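Side-chain contacts in probable transcriptional regulator (Rhodococcus jostii, PDB 3HIM), which probably binds operator DNA through a predicted helix-turn-helix motif and regulates transcription, as other members of the TetR family do: residues B[24-29]-B[65-70]; B[72-77]-B[101-106]; B[77-82]-B[137-142]; B[173-178]-B[185-190]. All coordinates share one frame; numbering follows the deposited sequence.

In the fold
Three contacts pack helix on helix and share helix 60-82, in a chain built of helices without strands; in contact 4 the end of helix 158-175 and the first loop residue meet helix 184-198. Contact 1 fastens helix 60-82 to the first helix of the DNA-binding domain, contact 2 to helix 89-106, and contact 3 to helix 123-149, about 23 Å from contact 1 between centres. Contacts 1 and 4 are buried and purely apolar across their segments, whereas contacts 2 and 3 are partly buried, each with a hydroxyl residue at its margin. Only contact 2 adds a hydrogen bond between its segments. Contact 4, at the interface with the second subunit, touches contact 2.

Contact 1 of 4, residues B[24-29]-B[65-70]; sequences AAIEVF and YAISLE
Contact 1 is a buried, apolar packing in which Ile67 of helix 60-82 meets Ala25, Ile26 and Phe29 of helix 16-32, in the N-terminal DNA-binding part of this TetR-family protein. The short helical segments cross steeply, at -103° with their axes 11.0 Å apart, so little surface is shared and one residue, Ile67, does the bridging. Its CG1 lies anti to the carbonyl carbon (chi1 -69°), and the extended chain beyond carries CD1 forward mainly between two residues of the other helix: Ile67 CD1 lies 3.8 Å from Ala25 CB and 3.8 Å from Phe29 CE2, approaching that ring obliquely, though it touches Ile26 as well. The other branch meets Ile26, with Ile67 CG2 3.7 Å from Ile26 CG1 and 3.9 Å from Ile26 CD1, as the two isoleucines lie alongside, pointing opposite ways. Each residue type suits its place: the small Ala25 leaves room for the incoming methyl, Phe29 supplies a broad apolar wall, and a beta-branched isoleucine can touch in two directions at once. Within its own helix, Ala25 CB also lies over one face of the Phe29 ring, toward its rim, 3.9 Å above its plane. An alanine in place of Ile67 would probably open a gap between Ala25 and Phe29 and take from Ile26 its partner on helix 60-82. Helix 39-45, at the start of the predicted helix-turn-helix motif, packs on Ala25 and Phe29 through Ile42, while helix 108-116 closes on Phe29 and Ile67 through Val113 and on Ile26 through Ala109 and Ser110.

Contact 2 of 4, residues B[72-77]-B[101-106]; sequences HHSVLA and VTWHAD
Helices 60-82 and 89-106 pack here in a mainly antiparallel pair near the centre of the chain, and the indole of Trp103 fills the space between them. Val75 meets one face of that indole: Val75 CB lies 3.5 Å from Trp103 CD2 and sits over the face of the six-membered ring in a CH-pi contact. The valine stands across the indole, and Val75 CG2 continues over Trp103 CE3 toward the His104 ring, 4.0 Å from His104 NE2. Helix 60-82 is the long connecting helix of the TetR architecture, running from the DNA-binding domain into the C-terminal helical domain; 72-77 lies in its second half, where it pairs with helix 89-106. The indole also has one polar atom to satisfy. With CG swung anti to the backbone N (chi1 -170°), Trp103 reaches the neighbouring helix and its NE1 donates to Ser74 OG at 2.8 Å; the bond is bent, 150° at the hydrogen, with OG 17° out of the ring plane. A leucine in place of Trp103 would probably leave Ser74 OG without this donor and uncover Val75. The His104 ring takes Trp103 CE3 over its centre and meets Tyr100 edge-to-face.

Contact 3 of 4, residues B[77-82]-B[137-142]; sequences AAITAA and TKVFTR
Ile79, Val139 and Phe140 bury most of the surface in this contact between helix 60-82 and helix 123-149. The outermost methyl of Ile79 makes the approach: Ile79 CD1 lies 3.7 Å from Val139 CB and 3.9 Å from each of its two methyls, so it nests against the fork of the valine. Ile79 CG1 stands between its own backbone N and carbonyl carbon (chi1 62°), and the extended bond that follows sends CD1 across to the other helix. The same methyl approaches the Phe140 ring obliquely, with Ile79 CD1 4.0 Å from Phe140 CE2. Branched aliphatic residues suit such a site, since they fill the space between two backbones without long flexible chains. The two segments run nearly parallel, 22° apart with axes 10.2 Å from each other, as neighbours in the helical bundle of the TetR C-terminal domain. Tyr100 of helix 89-106 touches Ile79 and meets Phe140 edge-to-face, while Thr166 of helix 158-175 also packs on Phe140. Toward the exposed margin stands Thr80, whose OG1 lies 3.9 Å from Val139 CG2. This hydroxyl is hydrogen-bonded to Leu76 O of its own helix, and a threonine can therefore border the apolar patch with its polar atom satisfied.

Contact 4 of 4, residues B[173-178]-B[185-190]; sequences SRWFPS and RIIAAR
Ile187 meets the indole edge of Trp175 in the tight half of this contact, while its touch on Phe176 is looser. The contact joins the end of helix 158-175 to helix 184-198 in the C-terminal domain, across a short connection. Trp175 and Ile187 extend toward each other from their two helices, and the isoleucine arrives at the rim of the six-membered ring, near its plane: Ile187 CG1 lies 3.8 Å from Trp175 CH2 and 3.9 Å from Trp175 CZ2. Ile187 CD1 lies against the same rim, 3.9 Å from Trp175 CH2. The reach depends on the isoleucine torsion, with CG1 anti to the backbone N (chi1 -175°) and directed at the indole. The other branch makes the weaker touch, Ile187 CG2 standing 4.3 Å from Phe176 CE2, oblique to that ring. A large flat tryptophan spans the distance between the backbones, and a branched isoleucine can address both aromatic residues. Phe176 is where the chain leaves helical geometry, and a cis peptide bond links it to Pro177, whose CB lies 3.9 Å above the centre of the phenyl face. Ile187 and Phe176 are buried, whereas Trp175 is partly exposed and Pro177 and Arg185 are exposed, the arginine in a salt bridge with Asp183. Leu163 of the second subunit packs on both Trp175 and Ile187, placing the contact at the interface with that subunit, while helix 89-106 adjoins it through Ala105 on Phe176 and Val101 on Ile187, and helix 108-116 through Arg108 on Phe176.

Contact 1 of 4, residues B[24-29]-B[65-70]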
loop_
_atom_site.group_PDB
_atom_site.type_symbol
_atom_site.label_atom_id
_atom_site.label_comp_id
_atom_site.label_asym_id
_atom_site.label_seq_id
_atom_site.Cartn_x
_atom_site.Cartn_y
_atom_site.Cartn_z
ATOM N N ALA B 24 10.956 -6.600 -18.839
ATOM C CA ALA B 24 12.326 -6.590 -18.316
ATOM C C ALA B 24 12.571 -5.358 -17.455
ATOM O O ALA B 24 13.243 -5.442 -16.421
ATOM C CB ALA B 24 13.359 -6.661 -19.444
ATOM N N ALA B 25 12.038 -4.216 -17.882
ATOM C CA ALA B 25 12.206 -2.988 -17.112
ATOM C C ALA B 25 11.546 -3.118 -15.729
ATOM O O ALA B 25 12.078 -2.623 -14.743
ATOM C CB ALA B 25 11.654 -1.788 -17.859
ATOM N N ILE B 26 10.393 -3.778 -15.664
ATOM C CA ILE B 26 9.713 -3.969 -14.385
ATOM C C ILE B 26 10.614 -4.722 -13.417
ATOM O O ILE B 26 10.847 -4.265 -12.289
ATOM C CB ILE B 26 8.355 -4.658 -14.550
ATOM C CG1 ILE B 26 7.344 -3.662 -15.130
ATOM C CG2 ILE B 26 7.844 -5.261 -13.188
ATOM C CD1 ILE B 26 6.195 -4.329 -15.874
ATOM N N GLU B 27 11.137 -5.857 -13.874
ATOM C CA GLU B 27 12.078 -6.640 -13.090
ATOM C C GLU B 27 13.287 -5.786 -12.656
ATOM O O GLU B 27 13.635 -5.765 -11.481
ATOM C CB GLU B 27 12.510 -7.889 -13.874
ATOM N N VAL B 28 13.886 -5.053 -13.593
ATOM C CA VAL B 28 15.069 -4.247 -13.294
ATOM C C VAL B 28 14.705 -3.076 -12.380
ATOM O O VAL B 28 15.423 -2.795 -11.404
ATOM C CB VAL B 28 15.811 -3.760 -14.581
ATOM C CG1 VAL B 28 16.958 -2.823 -14.233
ATOM C CG2 VAL B 28 16.363 -4.942 -15.375
ATOM N N PHE B 29 13.587 -2.407 -12.676
ATOM C CA PHE B 29 13.118 -1.317 -11.825
ATOM C C PHE B 29 12.877 -1.820 -10.397
ATOM O O PHE B 29 13.274 -1.171 -9.435
ATOM C CB PHE B 29 11.863 -0.640 -12.386
ATOM C CG PHE B 29 12.104 0.212 -13.621
ATOM C CD1 PHE B 29 13.386 0.679 -13.956
ATOM C CD2 PHE B 29 11.026 0.573 -14.442
ATOM C CE1 PHE B 29 13.583 1.471 -15.086
ATOM C CE2 PHE B 29 11.213 1.377 -15.568
ATOM C CZ PHE B 29 12.498 1.818 -15.894
ATOM N N TYR B 65 6.204 5.511 -17.983
ATOM C CA TYR B 65 4.856 5.910 -18.345
ATOM C C TYR B 65 4.135 4.772 -19.045
ATOM O O TYR B 65 2.992 4.466 -18.691
ATOM C CB TYR B 65 4.871 7.158 -19.221
ATOM C CG TYR B 65 3.507 7.489 -19.812
ATOM C CD1 TYR B 65 2.407 7.753 -18.982
ATOM C CD2 TYR B 65 3.314 7.511 -21.201
ATOM C CE1 TYR B 65 1.146 8.040 -19.513
ATOM C CE2 TYR B 65 2.058 7.808 -21.751
ATOM C CZ TYR B 65 0.985 8.071 -20.891
ATOM O OH TYR B 65 -0.245 8.356 -21.403
ATOM N N ALA B 66 4.792 4.128 -20.018
ATOM C CA ALA B 66 4.177 2.967 -20.663
ATOM C C ALA B 66 3.797 1.893 -19.634
ATOM O O ALA B 66 2.690 1.386 -19.657
ATOM C CB ALA B 66 5.079 2.378 -21.763
ATOM N N ILE B 67 4.708 1.564 -18.732
ATOM C CA ILE B 67 4.442 0.558 -17.693
ATOM C C ILE B 67 3.241 0.983 -16.830
ATOM O O ILE B 67 2.336 0.209 -16.587
ATOM C CB ILE B 67 5.721 0.293 -16.838
ATOM C CG1 ILE B 67 6.785 -0.423 -17.679
ATOM C CG2 ILE B 67 5.420 -0.523 -15.576
ATOM C CD1 ILE B 67 8.182 -0.394 -17.084
ATOM N N SER B 68 3.221 2.242 -16.419
ATOM C CA SER B 68 2.214 2.730 -15.494
ATOM C C SER B 68 0.828 2.822 -16.173
ATOM O O SER B 68 -0.203 2.478 -15.582
ATOM C CB SER B 68 2.658 4.080 -14.924
ATOM O OG SER B 68 1.735 4.534 -13.956
ATOM N N LEU B 69 0.818 3.271 -17.416
ATOM C CA LEU B 69 -0.402 3.333 -18.216
ATOM C C LEU B 69 -0.993 1.940 -18.407
ATOM O O LEU B 69 -2.188 1.706 -18.169
ATOM C CB LEU B 69 -0.081 3.956 -19.577
ATOM C CG LEU B 69 -1.191 4.110 -20.606
ATOM C CD1 LEU B 69 -2.238 5.143 -20.135
ATOM C CD2 LEU B 69 -0.563 4.530 -21.945
ATOM N N GLU B 70 -0.129 1.017 -18.823
ATOM C CA GLU B 70 -0.520 -0.357 -19.081
ATOM C C GLU B 70 -1.195 -0.894 -17.833
ATOM O O GLU B 70 -2.329 -1.367 -17.899
ATOM C CB GLU B 70 0.716 -1.182 -19.445
ATOM C CG GLU B 70 0.514 -2.698 -19.599
ATOM C CD GLU B 70 1.719 -3.380 -20.270
ATOM O OE1 GLU B 70 2.883 -3.213 -19.817
ATOM O OE2 GLU B 70 1.496 -4.090 -21.263
#

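Contact 2 of 4, residues B[72-77]-B[101-106]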
loop_
_atom_site.group_PDB
_atom_site.type_symbol
_atom_site.label_atom_id
_atom_site.label_comp_id
_atom_site.label_asym_id
_atom_site.label_seq_id
_atom_site.Cartn_x
_atom_site.Cartn_y
_atom_site.Cartn_z
ATOM N N HIS B 72 -2.334 0.712 -15.005
ATOM C CA HIS B 72 -3.545 1.447 -14.633
ATOM C C HIS B 72 -4.754 1.120 -15.510
ATOM O O HIS B 72 -5.840 0.883 -14.992
ATOM C CB HIS B 72 -3.278 2.955 -14.566
ATOM C CG HIS B 72 -2.451 3.352 -13.375
ATOM N ND1 HIS B 72 -3.007 3.689 -12.161
ATOM C CD2 HIS B 72 -1.111 3.423 -13.204
ATOM C CE1 HIS B 72 -2.047 3.970 -11.298
ATOM N NE2 HIS B 72 -0.885 3.813 -11.905
ATOM N N HIS B 73 -4.557 1.096 -16.830
ATOM C CA HIS B 73 -5.621 0.715 -17.756
ATOM C C HIS B 73 -6.053 -0.724 -17.543
ATOM O O HIS B 73 -7.232 -1.028 -17.579
ATOM C CB HIS B 73 -5.209 0.900 -19.217
ATOM C CG HIS B 73 -6.218 0.367 -20.177
ATOM N ND1 HIS B 73 -6.281 -0.967 -20.521
ATOM C CD2 HIS B 73 -7.250 0.973 -20.817
ATOM C CE1 HIS B 73 -7.289 -1.157 -21.356
ATOM N NE2 HIS B 73 -7.889 0.004 -21.557
ATOM N N SER B 74 -5.092 -1.613 -17.331
ATOM C CA SER B 74 -5.409 -3.013 -17.141
ATOM C C SER B 74 -6.308 -3.267 -15.916
ATOM O O SER B 74 -7.314 -3.987 -16.022
ATOM C CB SER B 74 -4.143 -3.845 -17.089
ATOM O OG SER B 74 -4.428 -5.181 -16.719
ATOM N N VAL B 75 -5.979 -2.679 -14.768
ATOM C CA VAL B 75 -6.812 -2.909 -13.580
ATOM C C VAL B 75 -8.204 -2.248 -13.764
ATOM O O VAL B 75 -9.227 -2.826 -13.389
ATOM C CB VAL B 75 -6.078 -2.526 -12.241
ATOM C CG1 VAL B 75 -5.969 -1.034 -12.091
ATOM C CG2 VAL B 75 -6.804 -3.122 -11.035
ATOM N N LEU B 76 -8.237 -1.065 -14.381
ATOM C CA LEU B 76 -9.507 -0.429 -14.753
ATOM C C LEU B 76 -10.346 -1.339 -15.678
ATOM O O LEU B 76 -11.526 -1.559 -15.415
ATOM C CB LEU B 76 -9.272 0.922 -15.429
ATOM C CG LEU B 76 -10.562 1.603 -15.895
ATOM C CD1 LEU B 76 -11.538 1.808 -14.713
ATOM C CD2 LEU B 76 -10.241 2.925 -16.573
ATOM N N ALA B 77 -9.723 -1.850 -16.744
ATOM C CA ALA B 77 -10.390 -2.761 -17.670
ATOM C C ALA B 77 -10.903 -3.983 -16.926
ATOM O O ALA B 77 -12.009 -4.439 -17.187
ATOM C CB ALA B 77 -9.439 -3.190 -18.827
ATOM N N VAL B 101 -8.887 -7.153 -6.287
ATOM C CA VAL B 101 -7.882 -7.768 -5.398
ATOM C C VAL B 101 -7.004 -8.796 -6.159
ATOM O O VAL B 101 -5.762 -8.754 -6.083
ATOM C CB VAL B 101 -8.562 -8.392 -4.170
ATOM C CG1 VAL B 101 -7.595 -9.281 -3.383
ATOM C CG2 VAL B 101 -9.143 -7.274 -3.259
ATOM N N THR B 102 -7.655 -9.698 -6.908
ATOM C CA THR B 102 -6.953 -10.680 -7.749
ATOM C C THR B 102 -5.947 -10.001 -8.681
ATOM O O THR B 102 -4.817 -10.440 -8.778
ATOM C CB THR B 102 -7.963 -11.509 -8.597
ATOM O OG1 THR B 102 -8.894 -12.128 -7.714
ATOM C CG2 THR B 102 -7.264 -12.580 -9.444
ATOM N N TRP B 103 -6.371 -8.933 -9.361
ATOM C CA TRP B 103 -5.471 -8.213 -10.258
ATOM C C TRP B 103 -4.238 -7.736 -9.516
ATOM O O TRP B 103 -3.097 -7.875 -9.996
ATOM C CB TRP B 103 -6.168 -7.037 -10.924
ATOM C CG TRP B 103 -5.337 -6.445 -12.024
ATOM C CD1 TRP B 103 -5.444 -6.710 -13.361
ATOM C CD2 TRP B 103 -4.253 -5.504 -11.882
ATOM N NE1 TRP B 103 -4.492 -5.988 -14.068
ATOM C CE2 TRP B 103 -3.756 -5.236 -13.185
ATOM C CE3 TRP B 103 -3.659 -4.862 -10.784
ATOM C CZ2 TRP B 103 -2.693 -4.348 -13.419
ATOM C CZ3 TRP B 103 -2.598 -3.971 -11.015
ATOM C CH2 TRP B 103 -2.121 -3.731 -12.330
ATOM N N HIS B 104 -4.462 -7.164 -8.346
ATOM C CA HIS B 104 -3.380 -6.619 -7.564
ATOM C C HIS B 104 -2.395 -7.658 -6.989
ATOM O O HIS B 104 -1.211 -7.356 -6.815
ATOM C CB HIS B 104 -3.934 -5.697 -6.484
ATOM C CG HIS B 104 -4.113 -4.286 -6.945
ATOM N ND1 HIS B 104 -3.050 -3.423 -7.120
ATOM C CD2 HIS B 104 -5.225 -3.593 -7.289
ATOM C CE1 HIS B 104 -3.501 -2.258 -7.543
ATOM N NE2 HIS B 104 -4.819 -2.332 -7.641
ATOM N N ALA B 105 -2.881 -8.857 -6.693
ATOM C CA ALA B 105 -2.011 -9.981 -6.327
ATOM C C ALA B 105 -1.215 -10.508 -7.538
ATOM O O ALA B 105 0.010 -10.574 -7.479
ATOM C CB ALA B 105 -2.814 -11.093 -5.706
ATOM N N ASP B 106 -1.908 -10.881 -8.616
ATOM C CA ASP B 106 -1.242 -11.353 -9.857
ATOM C C ASP B 106 -0.290 -10.341 -10.510
ATOM O O ASP B 106 0.766 -10.721 -11.006
ATOM C CB ASP B 106 -2.259 -11.767 -10.919
ATOM C CG ASP B 106 -3.052 -13.012 -10.545
ATOM O OD1 ASP B 106 -2.665 -13.768 -9.618
ATOM O OD2 ASP B 106 -4.079 -13.234 -11.227
#

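Contact 3 of 4, residues B[77-82]-B[137-142]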
loop_
_atom_site.group_PDB
_atom_site.type_symbol
_atom_site.label_atom_id
_atom_site.label_comp_id
_atom_site.label_asym_id
_atom_site.label_seq_id
_atom_site.Cartn_x
_atom_site.Cartn_y
_atom_site.Cartn_z
ATOM N N ALA B 77 -9.723 -1.850 -16.744
ATOM C CA ALA B 77 -10.390 -2.761 -17.670
ATOM C C ALA B 77 -10.903 -3.983 -16.926
ATOM O O ALA B 77 -12.009 -4.439 -17.187
ATOM C CB ALA B 77 -9.439 -3.190 -18.827
ATOM N N ALA B 78 -10.101 -4.486 -15.983
ATOM C CA ALA B 78 -10.456 -5.681 -15.195
ATOM C C ALA B 78 -11.735 -5.525 -14.381
ATOM O O ALA B 78 -12.647 -6.343 -14.472
ATOM C CB ALA B 78 -9.298 -6.097 -14.276
ATOM N N ILE B 79 -11.798 -4.481 -13.569
ATOM C CA ILE B 79 -12.974 -4.275 -12.718
ATOM C C ILE B 79 -14.189 -3.799 -13.512
ATOM O O ILE B 79 -15.340 -4.080 -13.144
ATOM C CB ILE B 79 -12.659 -3.350 -11.542
ATOM C CG1 ILE B 79 -12.246 -1.944 -12.008
ATOM C CG2 ILE B 79 -11.582 -3.975 -10.715
ATOM C CD1 ILE B 79 -12.174 -0.908 -10.818
ATOM N N THR B 80 -13.936 -3.089 -14.607
ATOM C CA THR B 80 -15.022 -2.632 -15.468
ATOM C C THR B 80 -15.703 -3.844 -16.121
ATOM O O THR B 80 -16.907 -4.023 -15.999
ATOM C CB THR B 80 -14.519 -1.596 -16.494
ATOM O OG1 THR B 80 -14.017 -0.475 -15.773
ATOM C CG2 THR B 80 -15.652 -1.132 -17.418
ATOM N N ALA B 81 -14.912 -4.714 -16.737
ATOM C CA ALA B 81 -15.418 -6.016 -17.205
ATOM C C ALA B 81 -16.059 -6.847 -16.079
ATOM O O ALA B 81 -16.923 -7.676 -16.337
ATOM C CB ALA B 81 -14.298 -6.811 -17.861
ATOM N N ALA B 82 -15.634 -6.639 -14.835
ATOM C CA ALA B 82 -16.237 -7.383 -13.726
ATOM C C ALA B 82 -17.566 -6.770 -13.231
ATOM O O ALA B 82 -18.303 -7.409 -12.469
ATOM C CB ALA B 82 -15.235 -7.556 -12.575
ATOM N N THR B 137 -11.549 4.399 -9.010
ATOM C CA THR B 137 -12.302 4.587 -7.776
ATOM C C THR B 137 -13.789 4.739 -8.093
ATOM O O THR B 137 -14.625 4.187 -7.382
ATOM C CB THR B 137 -11.811 5.831 -6.985
ATOM O OG1 THR B 137 -10.431 5.675 -6.681
ATOM C CG2 THR B 137 -12.575 5.997 -5.662
ATOM N N LYS B 138 -14.107 5.476 -9.159
ATOM C CA LYS B 138 -15.500 5.756 -9.509
ATOM C C LYS B 138 -16.326 4.478 -9.814
ATOM O O LYS B 138 -17.556 4.469 -9.632
ATOM C CB LYS B 138 -15.595 6.776 -10.663
ATOM N N VAL B 139 -15.644 3.410 -10.253
ATOM C CA VAL B 139 -16.308 2.115 -10.489
ATOM C C VAL B 139 -16.913 1.625 -9.190
ATOM O O VAL B 139 -18.040 1.112 -9.159
ATOM C CB VAL B 139 -15.357 1.028 -11.060
ATOM C CG1 VAL B 139 -16.071 -0.348 -11.129
ATOM C CG2 VAL B 139 -14.835 1.438 -12.440
ATOM N N PHE B 140 -16.169 1.806 -8.108
ATOM C CA PHE B 140 -16.656 1.367 -6.816
ATOM C C PHE B 140 -17.712 2.330 -6.283
ATOM O O PHE B 140 -18.737 1.889 -5.779
ATOM C CB PHE B 140 -15.510 1.137 -5.814
ATOM C CG PHE B 140 -14.646 -0.072 -6.140
ATOM C CD1 PHE B 140 -15.164 -1.365 -6.053
ATOM C CD2 PHE B 140 -13.313 0.086 -6.521
ATOM C CE1 PHE B 140 -14.369 -2.491 -6.351
ATOM C CE2 PHE B 140 -12.519 -1.020 -6.822
ATOM C CZ PHE B 140 -13.044 -2.316 -6.738
ATOM N N THR B 141 -17.493 3.636 -6.421
ATOM C CA THR B 141 -18.478 4.591 -5.905
ATOM C C THR B 141 -19.845 4.429 -6.590
ATOM O O THR B 141 -20.878 4.496 -5.915
ATOM C CB THR B 141 -17.978 6.085 -5.923
ATOM O OG1 THR B 141 -17.671 6.466 -7.257
ATOM C CG2 THR B 141 -16.726 6.249 -5.121
ATOM N N ARG B 142 -19.848 4.184 -7.905
ATOM C CA ARG B 142 -21.086 3.915 -8.634
ATOM C C ARG B 142 -21.833 2.709 -8.035
ATOM O O ARG B 142 -23.029 2.793 -7.758
ATOM C CB ARG B 142 -20.819 3.711 -10.132
#

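Contact 4 of 4, residues B[173-178]-B[185-190]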
loop_
_atom_site.group_PDB
_atom_site.type_symbol
_atom_site.label_atom_id
_atom_site.label_comp_id
_atom_site.label_asym_id
_atom_site.label_seq_id
_atom_site.Cartn_x
_atom_site.Cartn_y
_atom_site.Cartn_z
ATOM N N SER B 173 -0.615 -5.278 -3.410
ATOM C CA SER B 173 0.567 -5.373 -4.278
ATOM C C SER B 173 1.870 -5.201 -3.493
ATOM O O SER B 173 2.929 -5.625 -3.945
ATOM C CB SER B 173 0.500 -4.389 -5.452
ATOM O OG SER B 173 -0.594 -4.703 -6.293
ATOM N N ARG B 174 1.774 -4.584 -2.317
ATOM C CA ARG B 174 2.920 -4.406 -1.429
ATOM C C ARG B 174 3.235 -5.676 -0.658
ATOM O O ARG B 174 4.361 -6.135 -0.703
ATOM C CB ARG B 174 2.681 -3.256 -0.437
ATOM C CG ARG B 174 3.895 -2.925 0.468
ATOM C CD ARG B 174 3.546 -1.844 1.524
ATOM N NE ARG B 174 2.397 -2.277 2.326
ATOM C CZ ARG B 174 2.458 -3.160 3.313
ATOM N NH1 ARG B 174 3.627 -3.693 3.685
ATOM N NH2 ARG B 174 1.350 -3.509 3.943
ATOM N N TRP B 175 2.245 -6.246 0.037
ATOM C CA TRP B 175 2.526 -7.321 1.017
ATOM C C TRP B 175 2.375 -8.729 0.480
ATOM O O TRP B 175 2.871 -9.672 1.086
ATOM C CB TRP B 175 1.685 -7.181 2.305
ATOM C CG TRP B 175 0.180 -7.260 2.083
ATOM C CD1 TRP B 175 -0.694 -6.202 1.978
ATOM C CD2 TRP B 175 -0.617 -8.444 1.951
ATOM N NE1 TRP B 175 -1.980 -6.657 1.768
ATOM C CE2 TRP B 175 -1.965 -8.026 1.760
ATOM C CE3 TRP B 175 -0.332 -9.813 1.969
ATOM C CZ2 TRP B 175 -3.014 -8.932 1.592
ATOM C CZ3 TRP B 175 -1.382 -10.717 1.787
ATOM C CH2 TRP B 175 -2.708 -10.270 1.611
ATOM N N PHE B 176 1.664 -8.884 -0.629
ATOM C CA PHE B 176 1.347 -10.220 -1.122
ATOM C C PHE B 176 2.554 -10.820 -1.860
ATOM O O PHE B 176 3.288 -10.097 -2.510
ATOM C CB PHE B 176 0.127 -10.134 -2.028
ATOM C CG PHE B 176 -0.342 -11.451 -2.569
ATOM C CD1 PHE B 176 0.197 -11.962 -3.748
ATOM C CD2 PHE B 176 -1.342 -12.159 -1.919
ATOM C CE1 PHE B 176 -0.232 -13.176 -4.263
ATOM C CE2 PHE B 176 -1.786 -13.389 -2.428
ATOM C CZ PHE B 176 -1.233 -13.892 -3.598
ATOM N N PRO B 177 2.784 -12.143 -1.734
ATOM C CA PRO B 177 2.098 -13.124 -0.882
ATOM C C PRO B 177 2.614 -13.146 0.556
ATOM O O PRO B 177 3.787 -12.847 0.795
ATOM C CB PRO B 177 2.432 -14.456 -1.546
ATOM C CG PRO B 177 3.750 -14.230 -2.217
ATOM C CD PRO B 177 3.792 -12.772 -2.610
ATOM N N SER B 178 1.742 -13.513 1.498
ATOM C CA SER B 178 2.130 -13.702 2.900
ATOM C C SER B 178 2.031 -15.192 3.208
ATOM O O SER B 178 1.587 -15.982 2.361
ATOM C CB SER B 178 1.203 -12.916 3.822
ATOM O OG SER B 178 -0.085 -13.512 3.828
ATOM N N ARG B 185 -7.320 -15.996 -4.608
ATOM C CA ARG B 185 -8.745 -16.279 -4.460
ATOM C C ARG B 185 -9.162 -16.175 -2.997
ATOM O O ARG B 185 -10.233 -15.658 -2.711
ATOM C CB ARG B 185 -9.086 -17.652 -5.037
ATOM C CG ARG B 185 -8.821 -17.745 -6.548
ATOM C CD ARG B 185 -8.784 -19.188 -7.037
ATOM N NE ARG B 185 -8.095 -20.036 -6.072
ATOM C CZ ARG B 185 -7.775 -21.310 -6.270
ATOM N NH1 ARG B 185 -8.055 -21.909 -7.424
ATOM N NH2 ARG B 185 -7.157 -21.983 -5.305
ATOM N N ILE B 186 -8.300 -16.630 -2.086
ATOM C CA ILE B 186 -8.579 -16.562 -0.644
ATOM C C ILE B 186 -8.591 -15.096 -0.148
ATOM O O ILE B 186 -9.530 -14.652 0.531
ATOM C CB ILE B 186 -7.585 -17.452 0.185
ATOM C CG1 ILE B 186 -7.741 -18.927 -0.208
ATOM C CG2 ILE B 186 -7.773 -17.238 1.694
ATOM C CD1 ILE B 186 -6.736 -19.906 0.460
ATOM N N ILE B 187 -7.572 -14.325 -0.502
ATOM C CA ILE B 187 -7.573 -12.945 -0.051
ATOM C C ILE B 187 -8.767 -12.158 -0.620
ATOM O O ILE B 187 -9.430 -11.415 0.111
ATOM C CB ILE B 187 -6.198 -12.222 -0.239
ATOM C CG1 ILE B 187 -6.243 -10.814 0.381
ATOM C CG2 ILE B 187 -5.806 -12.153 -1.711
ATOM C CD1 ILE B 187 -6.600 -10.777 1.863
ATOM N N ALA B 188 -9.090 -12.363 -1.891
ATOM C CA ALA B 188 -10.223 -11.654 -2.467
ATOM C C ALA B 188 -11.505 -12.004 -1.713
ATOM O O ALA B 188 -12.317 -11.118 -1.414
ATOM C CB ALA B 188 -10.350 -11.949 -3.951
ATOM N N ALA B 189 -11.679 -13.285 -1.381
ATOM C CA ALA B 189 -12.894 -13.725 -0.707
ATOM C C ALA B 189 -13.018 -13.041 0.644
ATOM O O ALA B 189 -14.097 -12.566 1.010
ATOM C CB ALA B 189 -12.918 -15.254 -0.548
ATOM N N ARG B 190 -11.912 -12.992 1.382
ATOM C CA ARG B 190 -11.875 -12.281 2.664
ATOM C C ARG B 190 -12.213 -10.793 2.535
ATOM O O ARG B 190 -12.958 -10.232 3.360
ATOM C CB ARG B 190 -10.508 -12.451 3.307
ATOM C CG ARG B 190 -10.507 -13.309 4.535
ATOM C CD ARG B 190 -10.731 -14.761 4.266
ATOM N NE ARG B 190 -12.137 -15.103 4.002
ATOM C CZ ARG B 190 -12.485 -16.218 3.373
ATOM N NH1 ARG B 190 -11.532 -17.062 2.996
ATOM N NH2 ARG B 190 -13.753 -16.494 3.118
#